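Local structure of glutaconate CoA-transferase subunit A (Acidaminococcus fermentans, 1POI) at residues T27-A33 against G243-C249; D58-G64 against S83-W89; Y100-V104 against V121-Q125; D185-I190 against K226-G231. The protein catalyses, together with subunit B in an A4B4 heterooctamer, the transfer of coenzyme A from acetyl-CoA to glutaconate or (R)-2-hydroxyglutarate during glutamate fermentation. All coordinates share one frame. Residue numbers count along the deposited sequence, not the author numbering.

Contact 1 of 4, residues T27-A33 against G243-C249; sequences TDRKPYA and GAHPSQC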
loop_
_atom_site.group_PDB
_atom_site.type_symbol
_atom_site.label_atom_id
_atom_site.label_comp_id
_atom_site.label_asym_id
_atom_site.label_seq_id
_atom_site.Cartn_x
_atom_site.Cartn_y
_atom_site.Cartn_z
ATOM N N THR A 27 14.107 -17.756 -17.391
ATOM C CA THR A 27 13.043 -18.450 -16.647
ATOM C C THR A 27 12.201 -17.463 -15.846
ATOM O O THR A 27 11.499 -17.860 -14.917
ATOM C CB THR A 27 13.570 -19.499 -15.662
ATOM O OG1 THR A 27 14.361 -18.857 -14.652
ATOM C CG2 THR A 27 14.401 -20.529 -16.376
ATOM N N ASP A 28 12.267 -16.183 -16.198
ATOM C CA ASP A 28 11.492 -15.155 -15.499
ATOM C C ASP A 28 10.538 -14.425 -16.462
ATOM O O ASP A 28 10.976 -13.846 -17.454
ATOM C CB ASP A 28 12.436 -14.161 -14.782
ATOM C CG ASP A 28 11.696 -13.196 -13.826
ATOM O OD1 ASP A 28 10.437 -13.124 -13.829
ATOM O OD2 ASP A 28 12.386 -12.497 -13.048
ATOM N N ARG A 29 9.242 -14.475 -16.159
ATOM C CA ARG A 29 8.196 -13.815 -16.944
ATOM C C ARG A 29 8.187 -13.965 -18.482
ATOM O O ARG A 29 8.099 -12.975 -19.201
ATOM C CB ARG A 29 8.085 -12.337 -16.544
ATOM C CG ARG A 29 6.618 -11.864 -16.308
ATOM C CD ARG A 29 6.514 -10.361 -16.037
ATOM N NE ARG A 29 7.192 -9.606 -17.086
ATOM C CZ ARG A 29 8.351 -8.976 -16.907
ATOM N NH1 ARG A 29 8.923 -8.987 -15.722
ATOM N NH2 ARG A 29 9.041 -8.504 -17.934
ATOM N N LYS A 30 8.244 -15.202 -18.973
ATOM C CA LYS A 30 8.200 -15.509 -20.407
ATOM C C LYS A 30 6.730 -15.733 -20.863
ATOM O O LYS A 30 5.929 -16.349 -20.152
ATOM C CB LYS A 30 8.994 -16.785 -20.675
ATOM C CG LYS A 30 10.172 -16.627 -21.598
ATOM C CD LYS A 30 11.318 -15.977 -20.908
ATOM C CE LYS A 30 12.440 -15.767 -21.881
ATOM N NZ LYS A 30 11.971 -14.886 -23.001
ATOM N N PRO A 31 6.354 -15.270 -22.061
ATOM C CA PRO A 31 4.955 -15.501 -22.448
ATOM C C PRO A 31 4.684 -16.929 -22.988
ATOM O O PRO A 31 4.484 -17.132 -24.201
ATOM C CB PRO A 31 4.731 -14.421 -23.501
ATOM C CG PRO A 31 6.086 -14.386 -24.189
ATOM C CD PRO A 31 7.044 -14.392 -23.026
ATOM N N TYR A 32 4.605 -17.905 -22.081
ATOM C CA TYR A 32 4.367 -19.304 -22.460
ATOM C C TYR A 32 2.989 -19.660 -23.019
ATOM O O TYR A 32 2.911 -20.311 -24.053
ATOM C CB TYR A 32 4.730 -20.260 -21.315
ATOM C CG TYR A 32 6.198 -20.608 -21.300
ATOM C CD1 TYR A 32 6.708 -21.534 -22.184
ATOM C CD2 TYR A 32 7.082 -19.972 -20.443
ATOM C CE1 TYR A 32 8.048 -21.808 -22.230
ATOM C CE2 TYR A 32 8.426 -20.245 -20.490
ATOM C CZ TYR A 32 8.898 -21.163 -21.389
ATOM O OH TYR A 32 10.243 -21.409 -21.497
ATOM N N ALA A 33 1.902 -19.239 -22.372
ATOM C CA ALA A 33 0.574 -19.580 -22.898
ATOM C C ALA A 33 0.508 -19.261 -24.387
ATOM O O ALA A 33 0.138 -20.111 -25.197
ATOM C CB ALA A 33 -0.517 -18.833 -22.161
ATOM N N GLY A 243 0.089 -17.706 -17.027
ATOM C CA GLY A 243 0.517 -17.728 -18.412
ATOM C C GLY A 243 2.020 -17.740 -18.622
ATOM O O GLY A 243 2.484 -17.939 -19.748
ATOM N N ALA A 244 2.790 -17.511 -17.563
ATOM C CA ALA A 244 4.249 -17.501 -17.680
ATOM C C ALA A 244 4.802 -18.841 -17.290
ATOM O O ALA A 244 5.981 -19.101 -17.480
ATOM C CB ALA A 244 4.865 -16.413 -16.789
ATOM N N HIS A 245 3.941 -19.700 -16.749
ATOM C CA HIS A 245 4.366 -21.015 -16.297
ATOM C C HIS A 245 5.003 -21.752 -17.449
ATOM O O HIS A 245 4.469 -21.745 -18.558
ATOM C CB HIS A 245 3.179 -21.800 -15.733
ATOM C CG HIS A 245 3.541 -23.166 -15.239
ATOM N ND1 HIS A 245 3.888 -24.198 -16.085
ATOM C CD2 HIS A 245 3.620 -23.668 -13.987
ATOM C CE1 HIS A 245 4.171 -25.274 -15.376
ATOM N NE2 HIS A 245 4.013 -24.981 -14.101
ATOM N N PRO A 246 6.108 -22.461 -17.198
ATOM C CA PRO A 246 6.876 -22.697 -15.969
ATOM C C PRO A 246 7.833 -21.602 -15.461
ATOM O O PRO A 246 8.707 -21.901 -14.651
ATOM C CB PRO A 246 7.720 -23.907 -16.358
ATOM C CG PRO A 246 8.109 -23.569 -17.741
ATOM C CD PRO A 246 6.742 -23.173 -18.319
ATOM N N SER A 247 7.739 -20.372 -15.955
ATOM C CA SER A 247 8.672 -19.351 -15.503
ATOM C C SER A 247 8.073 -18.494 -14.398
ATOM O O SER A 247 6.843 -18.496 -14.187
ATOM C CB SER A 247 9.139 -18.502 -16.681
ATOM O OG SER A 247 8.082 -17.723 -17.185
ATOM N N GLN A 248 8.952 -17.791 -13.679
ATOM C CA GLN A 248 8.551 -16.913 -12.565
ATOM C C GLN A 248 7.663 -15.776 -13.043
ATOM O O GLN A 248 7.514 -15.538 -14.234
ATOM C CB GLN A 248 9.779 -16.309 -11.866
ATOM C CG GLN A 248 10.839 -17.310 -11.581
ATOM C CD GLN A 248 11.973 -16.743 -10.814
ATOM O OE1 GLN A 248 12.947 -16.242 -11.387
ATOM N NE2 GLN A 248 11.884 -16.827 -9.490
ATOM N N CYS A 249 7.075 -15.076 -12.099
ATOM C CA CYS A 249 6.245 -13.960 -12.412
ATOM C C CYS A 249 6.123 -13.257 -11.085
ATOM O O CYS A 249 5.300 -13.623 -10.223
ATOM C CB CYS A 249 4.914 -14.422 -12.939
ATOM S SG CYS A 249 3.774 -13.091 -13.226
HETATM O O HOH W 1 14.635 -16.572 -13.286
#
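Start at Thr-27, in the loop that leads from strand 19-22 of the parallel sheet into helix 32-40. Its carbonyl O accepts from Gln-248 N at 2.8 Å, while a water links Thr-27 OG1 (2.7 Å) to Gln-248 OE1 (2.6 Å); the partner subunit, a different chain of the heterooctamer, also bonds to OE1 by its backbone and to Gln-248 NE2 by an acidic side chain. Asp-28 pairs with Gln-248 in a single beta bridge. Arg-29 closes that bridge, its N donating to Gln-248 O at 2.8 Å; its guanidinium leaves the contact and meets Asp-197 and Gly-193. Lys-30 N donates to Ser-247 OG at 3.1 Å across the contact, and that hydroxyl braces its own loop by donating to Ala-244 O at 2.5 Å. The Lys-30 ammonium runs off to a salt bridge with Asp-56. Pro-31, centre of an inverse gamma turn, takes the N-cap position of the helix. Tyr-32 lays a ring face over Pro-246, whose CD lies 3.9 Å from the ring centroid, a CH-pi contact on the proline that follows a cis peptide bond. Ala-33 N finishes the walk on Gly-243 O at 3.0 Å, an acceptor for the helix's first turn from the loop after strand 236-239. Three of the four crossing hydrogen bonds run backbone to backbone, so the pairing depends little on side-chain identity apart from Ser-247.

Contact 2 of 4, residues D58-G64 against S83-W89; sequences DMLIGNG and SRRFRKW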
loop_
_atom_site.group_PDB
_atom_site.type_symbol
_atom_site.label_atom_id
_atom_site.label_comp_id
_atom_site.label_asym_id
_atom_site.label_seq_id
_atom_site.Cartn_x
_atom_site.Cartn_y
_atom_site.Cartn_z
ATOM N N ASP A 58 13.235 -22.077 -27.722
ATOM C CA ASP A 58 13.658 -23.446 -27.981
ATOM C C ASP A 58 12.510 -24.198 -28.594
ATOM O O ASP A 58 12.674 -24.916 -29.573
ATOM C CB ASP A 58 14.064 -24.163 -26.716
ATOM C CG ASP A 58 14.977 -25.325 -26.994
ATOM O OD1 ASP A 58 16.000 -25.091 -27.664
ATOM O OD2 ASP A 58 14.693 -26.463 -26.543
ATOM N N MET A 59 11.331 -24.031 -28.028
ATOM C CA MET A 59 10.187 -24.728 -28.556
ATOM C C MET A 59 9.905 -24.343 -30.008
ATOM O O MET A 59 9.712 -25.224 -30.847
ATOM C CB MET A 59 8.995 -24.540 -27.637
ATOM C CG MET A 59 9.225 -25.196 -26.276
ATOM S SD MET A 59 7.763 -25.068 -25.264
ATOM C CE MET A 59 6.794 -26.354 -25.904
ATOM N N LEU A 60 9.982 -23.051 -30.327
ATOM C CA LEU A 60 9.755 -22.572 -31.693
ATOM C C LEU A 60 10.803 -23.162 -32.645
ATOM O O LEU A 60 10.458 -23.709 -33.692
ATOM C CB LEU A 60 9.810 -21.040 -31.750
ATOM C CG LEU A 60 8.724 -20.271 -30.988
ATOM C CD1 LEU A 60 8.995 -18.764 -31.024
ATOM C CD2 LEU A 60 7.345 -20.613 -31.548
ATOM N N ILE A 61 12.078 -23.072 -32.273
ATOM C CA ILE A 61 13.160 -23.605 -33.098
ATOM C C ILE A 61 12.982 -25.105 -33.361
ATOM O O ILE A 61 12.901 -25.528 -34.517
ATOM C CB ILE A 61 14.519 -23.374 -32.436
ATOM C CG1 ILE A 61 14.811 -21.884 -32.338
ATOM C CG2 ILE A 61 15.608 -24.076 -33.208
ATOM C CD1 ILE A 61 16.069 -21.584 -31.584
ATOM N N GLY A 62 12.912 -25.892 -32.288
ATOM C CA GLY A 62 12.736 -27.327 -32.398
ATOM C C GLY A 62 11.536 -27.714 -33.234
ATOM O O GLY A 62 11.560 -28.750 -33.892
ATOM N N ASN A 63 10.462 -26.936 -33.160
ATOM C CA ASN A 63 9.283 -27.193 -33.981
ATOM C C ASN A 63 9.476 -26.551 -35.379
ATOM O O ASN A 63 8.507 -26.268 -36.100
ATOM C CB ASN A 63 8.030 -26.616 -33.328
ATOM C CG ASN A 63 7.459 -27.523 -32.246
ATOM O OD1 ASN A 63 6.562 -28.344 -32.506
ATOM N ND2 ASN A 63 7.939 -27.351 -31.013
ATOM N N GLY A 64 10.727 -26.297 -35.746
ATOM C CA GLY A 64 11.038 -25.697 -37.037
ATOM C C GLY A 64 10.275 -24.457 -37.485
ATOM O O GLY A 64 10.065 -24.281 -38.695
ATOM N N SER A 83 20.120 -24.464 -24.364
ATOM C CA SER A 83 18.937 -25.116 -24.919
ATOM C C SER A 83 19.325 -26.172 -25.941
ATOM O O SER A 83 20.163 -25.951 -26.820
ATOM C CB SER A 83 17.989 -24.100 -25.532
ATOM O OG SER A 83 17.477 -23.235 -24.537
ATOM N N ARG A 84 18.687 -27.322 -25.815
ATOM C CA ARG A 84 18.992 -28.458 -26.656
ATOM C C ARG A 84 18.474 -28.438 -28.088
ATOM O O ARG A 84 19.238 -28.716 -28.990
ATOM C CB ARG A 84 18.621 -29.739 -25.904
ATOM C CG ARG A 84 19.247 -29.759 -24.508
ATOM C CD ARG A 84 18.619 -30.797 -23.610
ATOM N NE ARG A 84 19.170 -30.776 -22.257
ATOM C CZ ARG A 84 20.424 -31.096 -21.942
ATOM N NH1 ARG A 84 21.282 -31.462 -22.881
ATOM N NH2 ARG A 84 20.826 -31.053 -20.679
ATOM N N ARG A 85 17.204 -28.104 -28.312
ATOM C CA ARG A 85 16.690 -28.057 -29.680
ATOM C C ARG A 85 17.507 -27.005 -30.423
ATOM O O ARG A 85 17.938 -27.214 -31.556
ATOM C CB ARG A 85 15.212 -27.669 -29.706
ATOM C CG ARG A 85 14.201 -28.823 -29.656
ATOM C CD ARG A 85 14.816 -30.177 -29.322
ATOM N NE ARG A 85 15.400 -30.856 -30.468
ATOM C CZ ARG A 85 16.484 -31.628 -30.405
ATOM N NH1 ARG A 85 17.114 -31.829 -29.257
ATOM N NH2 ARG A 85 16.934 -32.225 -31.497
ATOM N N PHE A 86 17.764 -25.903 -29.726
ATOM C CA PHE A 86 18.539 -24.775 -30.217
ATOM C C PHE A 86 19.937 -25.218 -30.674
ATOM O O PHE A 86 20.233 -25.158 -31.852
ATOM C CB PHE A 86 18.595 -23.687 -29.103
ATOM C CG PHE A 86 19.729 -22.693 -29.237
ATOM C CD1 PHE A 86 19.623 -21.601 -30.088
ATOM C CD2 PHE A 86 20.916 -22.871 -28.530
ATOM C CE1 PHE A 86 20.688 -20.703 -30.236
ATOM C CE2 PHE A 86 21.978 -21.985 -28.669
ATOM C CZ PHE A 86 21.864 -20.899 -29.526
ATOM N N ARG A 87 20.774 -25.734 -29.778
ATOM C CA ARG A 87 22.120 -26.133 -30.181
ATOM C C ARG A 87 22.164 -27.305 -31.145
ATOM O O ARG A 87 23.162 -27.507 -31.832
ATOM C CB ARG A 87 23.013 -26.408 -28.967
ATOM C CG ARG A 87 22.629 -27.618 -28.131
ATOM C CD ARG A 87 23.769 -28.663 -28.074
ATOM N NE ARG A 87 24.998 -28.184 -27.431
ATOM C CZ ARG A 87 25.161 -28.032 -26.111
ATOM N NH1 ARG A 87 24.164 -28.312 -25.265
ATOM N NH2 ARG A 87 26.342 -27.636 -25.627
ATOM N N LYS A 88 21.081 -28.072 -31.214
ATOM C CA LYS A 88 21.034 -29.223 -32.113
ATOM C C LYS A 88 20.747 -28.756 -33.533
ATOM O O LYS A 88 21.484 -29.070 -34.473
ATOM C CB LYS A 88 19.979 -30.241 -31.654
ATOM C CG LYS A 88 20.133 -31.614 -32.280
ATOM C CD LYS A 88 21.587 -32.096 -32.252
ATOM C CE LYS A 88 22.268 -31.945 -33.621
ATOM N NZ LYS A 88 23.762 -32.053 -33.520
ATOM N N TRP A 89 19.684 -27.986 -33.690
ATOM C CA TRP A 89 19.360 -27.484 -35.000
ATOM C C TRP A 89 20.469 -26.616 -35.560
ATOM O O TRP A 89 20.776 -26.698 -36.743
ATOM C CB TRP A 89 18.057 -26.734 -34.970
ATOM C CG TRP A 89 16.912 -27.637 -34.951
ATOM C CD1 TRP A 89 16.720 -28.698 -34.125
ATOM C CD2 TRP A 89 15.761 -27.554 -35.786
ATOM N NE1 TRP A 89 15.504 -29.284 -34.386
ATOM C CE2 TRP A 89 14.895 -28.598 -35.406
ATOM C CE3 TRP A 89 15.371 -26.690 -36.821
ATOM C CZ2 TRP A 89 13.660 -28.803 -36.024
ATOM C CZ3 TRP A 89 14.144 -26.892 -37.431
ATOM C CH2 TRP A 89 13.304 -27.938 -37.033
HETATM O O HOH W 2 16.113 -27.166 -23.985
#
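Trp-89 lays its indole against the C-terminal end of helix 55-62, with Ile-61 O over one ring face, 3.4 Å from CZ3, and Gly-62 CA off-centre above the five-membered ring, 4.2 Å from its centroid. This is helix-helix packing within the alpha/beta CoA-transferase fold: the axes of helices 58-62 and 84-89 approach to 8.1 Å and cross at 39°, pointing roughly the same way. Gly-62 lets them close up, since a CB there would run into Arg-85 CG. Helix 55-62 ends in a Schellman motif with Gly-64, at positive phi, as C-prime. Ile-61 fills the space between the helices, its CD1 3.9 Å from Phe-86 CD1 and its CG2 4.0 Å from Trp-89 CB. Gln-270, from helix 270-282, bonds to Gly-62 O, Arg-85 NE and Trp-89 NE1, and Arg-85 NH1 bonds to Ser-267 O. Asp-58 reaches the start of helix 84-92: its OD2 bonds to Tyr-263 and, through a water, to Arg-84 N, while OD1 accepts from Phe-86 N at 2.8 Å.

Contact 3 of 4, residues Y100-V104 against V121-Q125; sequences YSQDV and VTLMQ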
loop_
_atom_site.group_PDB
_atom_site.type_symbol
_atom_site.label_atom_id
_atom_site.label_comp_id
_atom_site.label_asym_id
_atom_site.label_seq_id
_atom_site.Cartn_x
_atom_site.Cartn_y
_atom_site.Cartn_z
ATOM N N TYR A 100 24.951 -11.734 -31.750
ATOM C CA TYR A 100 25.298 -10.378 -31.325
ATOM C C TYR A 100 25.492 -10.543 -29.809
ATOM O O TYR A 100 25.008 -11.513 -29.211
ATOM C CB TYR A 100 24.148 -9.369 -31.551
ATOM C CG TYR A 100 23.951 -8.868 -32.974
ATOM C CD1 TYR A 100 24.896 -8.043 -33.594
ATOM C CD2 TYR A 100 22.812 -9.206 -33.695
ATOM C CE1 TYR A 100 24.705 -7.573 -34.895
ATOM C CE2 TYR A 100 22.620 -8.741 -34.993
ATOM C CZ TYR A 100 23.566 -7.930 -35.584
ATOM O OH TYR A 100 23.359 -7.498 -36.870
ATOM N N SER A 101 26.213 -9.615 -29.200
ATOM C CA SER A 101 26.417 -9.613 -27.760
ATOM C C SER A 101 25.032 -9.258 -27.210
ATOM O O SER A 101 24.272 -8.559 -27.874
ATOM C CB SER A 101 27.389 -8.500 -27.389
ATOM O OG SER A 101 26.676 -7.298 -27.147
ATOM N N GLN A 102 24.715 -9.696 -25.996
ATOM C CA GLN A 102 23.416 -9.413 -25.389
ATOM C C GLN A 102 23.158 -7.922 -25.177
ATOM O O GLN A 102 22.027 -7.436 -25.305
ATOM C CB GLN A 102 23.318 -10.141 -24.060
ATOM C CG GLN A 102 21.987 -10.034 -23.377
ATOM C CD GLN A 102 21.918 -10.952 -22.182
ATOM O OE1 GLN A 102 21.866 -12.168 -22.324
ATOM N NE2 GLN A 102 21.910 -10.370 -20.990
ATOM N N ASP A 103 24.221 -7.198 -24.867
ATOM C CA ASP A 103 24.140 -5.763 -24.623
ATOM C C ASP A 103 23.560 -5.091 -25.853
ATOM O O ASP A 103 22.554 -4.370 -25.772
ATOM C CB ASP A 103 25.542 -5.248 -24.321
ATOM C CG ASP A 103 26.271 -6.137 -23.331
ATOM O OD1 ASP A 103 25.623 -6.556 -22.340
ATOM O OD2 ASP A 103 27.459 -6.451 -23.555
ATOM N N VAL A 104 24.128 -5.435 -27.007
ATOM C CA VAL A 104 23.683 -4.889 -28.281
ATOM C C VAL A 104 22.223 -5.238 -28.554
ATOM O O VAL A 104 21.472 -4.382 -28.996
ATOM C CB VAL A 104 24.590 -5.351 -29.426
ATOM C CG1 VAL A 104 24.005 -4.991 -30.780
ATOM C CG2 VAL A 104 25.935 -4.720 -29.280
ATOM N N VAL A 121 27.554 1.819 -31.345
ATOM C CA VAL A 121 28.042 1.366 -30.060
ATOM C C VAL A 121 29.519 1.130 -30.135
ATOM O O VAL A 121 30.050 0.800 -31.185
ATOM C CB VAL A 121 27.381 0.020 -29.594
ATOM C CG1 VAL A 121 25.899 0.205 -29.330
ATOM C CG2 VAL A 121 27.619 -1.088 -30.593
ATOM N N THR A 122 30.197 1.300 -29.014
ATOM C CA THR A 122 31.622 1.032 -28.968
ATOM C C THR A 122 31.816 -0.402 -28.394
ATOM O O THR A 122 32.751 -0.661 -27.631
ATOM C CB THR A 122 32.312 2.081 -28.100
ATOM O OG1 THR A 122 31.323 2.767 -27.312
ATOM C CG2 THR A 122 33.056 3.071 -28.962
ATOM N N LEU A 123 30.959 -1.336 -28.817
ATOM C CA LEU A 123 30.988 -2.712 -28.320
ATOM C C LEU A 123 31.086 -3.705 -29.458
ATOM O O LEU A 123 30.712 -3.396 -30.578
ATOM C CB LEU A 123 29.703 -3.009 -27.517
ATOM C CG LEU A 123 29.419 -2.258 -26.208
ATOM C CD1 LEU A 123 27.999 -2.471 -25.766
ATOM C CD2 LEU A 123 30.397 -2.694 -25.133
ATOM N N MET A 124 31.540 -4.913 -29.135
ATOM C CA MET A 124 31.689 -6.018 -30.085
ATOM C C MET A 124 32.944 -5.993 -30.946
ATOM O O MET A 124 33.282 -7.007 -31.556
ATOM C CB MET A 124 30.453 -6.171 -30.968
ATOM C CG MET A 124 29.183 -6.471 -30.209
ATOM S SD MET A 124 27.733 -6.752 -31.267
ATOM C CE MET A 124 28.400 -6.340 -32.827
ATOM N N GLN A 125 33.668 -4.879 -30.947
ATOM C CA GLN A 125 34.884 -4.771 -31.756
ATOM C C GLN A 125 36.023 -5.614 -31.206
ATOM O O GLN A 125 36.053 -5.926 -30.014
ATOM C CB GLN A 125 35.346 -3.308 -31.881
ATOM C CG GLN A 125 35.910 -2.669 -30.620
ATOM C CD GLN A 125 34.841 -2.092 -29.703
ATOM O OE1 GLN A 125 33.650 -2.333 -29.886
ATOM N NE2 GLN A 125 35.266 -1.315 -28.715
#
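Most unusual here is Met-124, whose sulfur reaches three residues of the other segment: Tyr-100, Ser-101 and Val-104. It makes a Met-aromatic contact at the edge of the Tyr-100 ring: SD is 5.3 Å from the centroid and 3.9 Å from Tyr-100 CD1. Ser-101 N lies 3.8 Å from Met-124 SD. Within the CoA-transferase fold this joins the N-terminus of helix 102-114, entered straight from strand 96-99, outermost in this chain's parallel sheet, to the loop following strand 118-121. No hydrogen bond crosses between the segments; the fit is apolar. Val-104 CG2 lies 4.2 Å from Val-121 CG2 and 4.5 Å from Leu-123 CB, while Asp-103 CB rests 4.0 Å from Leu-123 CD1. Tyr-100 OH bonds to Lys-150 O, and the partner subunit, a different chain of the heterooctamer, packs on Leu-123 and Asp-103, so the contact borders a subunit interface. The helix is capped by Ser-101, whose OG accepts from Val-104 N at 3.2 Å. That same valine meets Met-124 most closely, its CG2 3.4 Å from SD.

Contact 4 of 4, residues D185-I190 against K226-G231; sequences DGTVRI and KNDIPG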
loop_
_atom_site.group_PDB
_atom_site.type_symbol
_atom_site.label_atom_id
_atom_site.label_comp_id
_atom_site.label_asym_id
_atom_site.label_seq_id
_atom_site.Cartn_x
_atom_site.Cartn_y
_atom_site.Cartn_z
ATOM N N ASP A 185 -8.686 -1.449 -21.956
ATOM C CA ASP A 185 -8.184 -0.538 -22.967
ATOM C C ASP A 185 -6.723 -0.729 -23.269
ATOM O O ASP A 185 -6.131 0.082 -23.978
ATOM C CB ASP A 185 -8.465 0.928 -22.618
ATOM C CG ASP A 185 -7.634 1.455 -21.444
ATOM O OD1 ASP A 185 -6.527 0.954 -21.145
ATOM O OD2 ASP A 185 -8.117 2.416 -20.816
ATOM N N GLY A 186 -6.117 -1.746 -22.671
ATOM C CA GLY A 186 -4.712 -2.000 -22.945
ATOM C C GLY A 186 -3.690 -1.459 -21.969
ATOM O O GLY A 186 -2.492 -1.702 -22.168
ATOM N N THR A 187 -4.111 -0.708 -20.945
ATOM C CA THR A 187 -3.142 -0.221 -19.968
ATOM C C THR A 187 -2.569 -1.459 -19.244
ATOM O O THR A 187 -3.320 -2.302 -18.712
ATOM C CB THR A 187 -3.759 0.745 -18.952
ATOM O OG1 THR A 187 -4.704 1.602 -19.606
ATOM C CG2 THR A 187 -2.679 1.606 -18.349
ATOM N N VAL A 188 -1.240 -1.538 -19.232
ATOM C CA VAL A 188 -0.493 -2.656 -18.666
ATOM C C VAL A 188 0.377 -2.344 -17.451
ATOM O O VAL A 188 1.165 -1.388 -17.466
ATOM C CB VAL A 188 0.398 -3.272 -19.755
ATOM C CG1 VAL A 188 1.331 -4.322 -19.190
ATOM C CG2 VAL A 188 -0.477 -3.845 -20.841
ATOM N N ARG A 189 0.264 -3.209 -16.438
ATOM C CA ARG A 189 1.007 -3.120 -15.178
ATOM C C ARG A 189 1.925 -4.337 -15.036
ATOM O O ARG A 189 1.435 -5.456 -14.912
ATOM C CB ARG A 189 0.035 -3.151 -13.993
ATOM C CG ARG A 189 -0.020 -1.894 -13.149
ATOM C CD ARG A 189 -1.124 -2.005 -12.101
ATOM N NE ARG A 189 -1.685 -0.698 -11.744
ATOM C CZ ARG A 189 -2.485 -0.469 -10.701
ATOM N NH1 ARG A 189 -2.830 -1.453 -9.874
ATOM N NH2 ARG A 189 -3.003 0.742 -10.519
ATOM N N ILE A 190 3.234 -4.117 -15.091
ATOM C CA ILE A 190 4.224 -5.168 -14.906
ATOM C C ILE A 190 4.986 -4.926 -13.566
ATOM O O ILE A 190 5.803 -3.997 -13.481
ATOM C CB ILE A 190 5.296 -5.130 -15.999
ATOM C CG1 ILE A 190 4.681 -5.341 -17.387
ATOM C CG2 ILE A 190 6.393 -6.163 -15.696
ATOM C CD1 ILE A 190 5.735 -5.265 -18.509
ATOM N N LYS A 226 1.955 3.121 -11.122
ATOM C CA LYS A 226 2.219 1.706 -11.307
ATOM C C LYS A 226 2.083 1.208 -12.750
ATOM O O LYS A 226 2.445 0.068 -13.055
ATOM C CB LYS A 226 1.297 0.896 -10.401
ATOM C CG LYS A 226 1.633 0.990 -8.932
ATOM C CD LYS A 226 0.369 0.802 -8.086
ATOM C CE LYS A 226 0.684 0.499 -6.612
ATOM N NZ LYS A 226 1.611 1.488 -5.958
ATOM N N ASN A 227 1.567 2.036 -13.647
ATOM C CA ASN A 227 1.377 1.586 -15.017
ATOM C C ASN A 227 2.662 1.701 -15.843
ATOM O O ASN A 227 3.414 2.680 -15.719
ATOM C CB ASN A 227 0.203 2.336 -15.611
ATOM C CG ASN A 227 -1.007 2.298 -14.692
ATOM O OD1 ASN A 227 -1.120 1.425 -13.845
ATOM N ND2 ASN A 227 -1.894 3.256 -14.833
ATOM N N ASP A 228 2.932 0.692 -16.669
ATOM C CA ASP A 228 4.153 0.677 -17.461
ATOM C C ASP A 228 3.981 0.916 -18.969
ATOM O O ASP A 228 4.969 1.198 -19.684
ATOM C CB ASP A 228 4.869 -0.642 -17.249
ATOM C CG ASP A 228 5.246 -0.871 -15.811
ATOM O OD1 ASP A 228 4.408 -1.341 -15.024
ATOM O OD2 ASP A 228 6.401 -0.589 -15.482
ATOM N N ILE A 229 2.753 0.713 -19.458
ATOM C CA ILE A 229 2.435 0.907 -20.866
ATOM C C ILE A 229 1.030 1.485 -21.001
ATOM O O ILE A 229 0.106 1.053 -20.298
ATOM C CB ILE A 229 2.512 -0.412 -21.663
ATOM C CG1 ILE A 229 3.897 -1.037 -21.547
ATOM C CG2 ILE A 229 2.259 -0.138 -23.157
ATOM C CD1 ILE A 229 3.863 -2.510 -21.819
ATOM N N PRO A 230 0.867 2.513 -21.865
ATOM C CA PRO A 230 -0.397 3.212 -22.151
ATOM C C PRO A 230 -1.194 2.342 -23.093
ATOM O O PRO A 230 -0.611 1.717 -23.982
ATOM C CB PRO A 230 0.054 4.454 -22.909
ATOM C CG PRO A 230 1.560 4.498 -22.735
ATOM C CD PRO A 230 1.968 3.097 -22.648
ATOM N N GLY A 231 -2.517 2.363 -22.956
ATOM C CA GLY A 231 -3.374 1.564 -23.812
ATOM C C GLY A 231 -3.058 1.625 -25.296
ATOM O O GLY A 231 -3.006 0.586 -25.962
HETATM O O HOH W 3 -3.527 4.359 -21.146
#
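Val-188 has both backbone polar groups met by the loop at 226-231. Its N donates to Ile-229 O at 3.1 Å; its O accepts from Asp-228 N at 2.8 Å and, more weakly, from Ile-229 N at 3.3 Å. Two residues on, Ile-190 N donates to Asp-228 OD1 at 3.0 Å, so a carboxylate serves where a backbone carbonyl might have, and Asp-228 OD2 is left for a salt bridge with Lys-194. Arg-189 NE donates to Asn-227 OD1 at 3.0 Å, with Lys-226 CB over one face of the guanidinium. Asn-227 ND2 bonds to Ile-220 O and to the backbone of the partner subunit, a different chain of the heterooctamer.

Two residues, Asp-228 and Ile-229, facing Val-188 make this a classic beta bulge. The loop before strand 236-239 thereby pairs, through a single antiparallel bridge, with strand 188-189, outermost within this chain in a small mixed sheet. Val-188 CB and Ile-229 CB meet at 4.0 Å on the side turned to strand 174-179.

Ahead of the strand, Asp-185 forms an Asx turn: its OD1 accepts from Thr-187 N at 2.9 Å and from Thr-187 OG1 at a very short 2.5 Å, and also bonds to Ser-183 OG, while OD2 pairs with Arg-221. A water accepts from Gly-231 N at 2.9 Å and donates weakly to Thr-187 OG1 at 3.4 Å. A CB on Gly-231 would clash with Asp-185 O, already 3.1 Å from Gly-231 CA.

Contact 1 is the long closure, bringing together segments 210 residues apart; the other three are nested in the chain between its two halves. It meets contact 4 directly, Arg-29 CZ lying 3.6 Å from Ile-190 CG2, although their centres are about 19 Å apart. Asp-197 touches both, through Arg-29 and Ile-190. Contact 2 comes within about 4 Å of contact 1 at the nearest atoms without touching. Contacts 2 and 4 lie on opposite sides of the chain's centre, their centres about 32 Å apart. Contact 3 stands off by about 10 Å, nearest atoms, from both contacts 1 and 2, and by about 17 Å from contact 4.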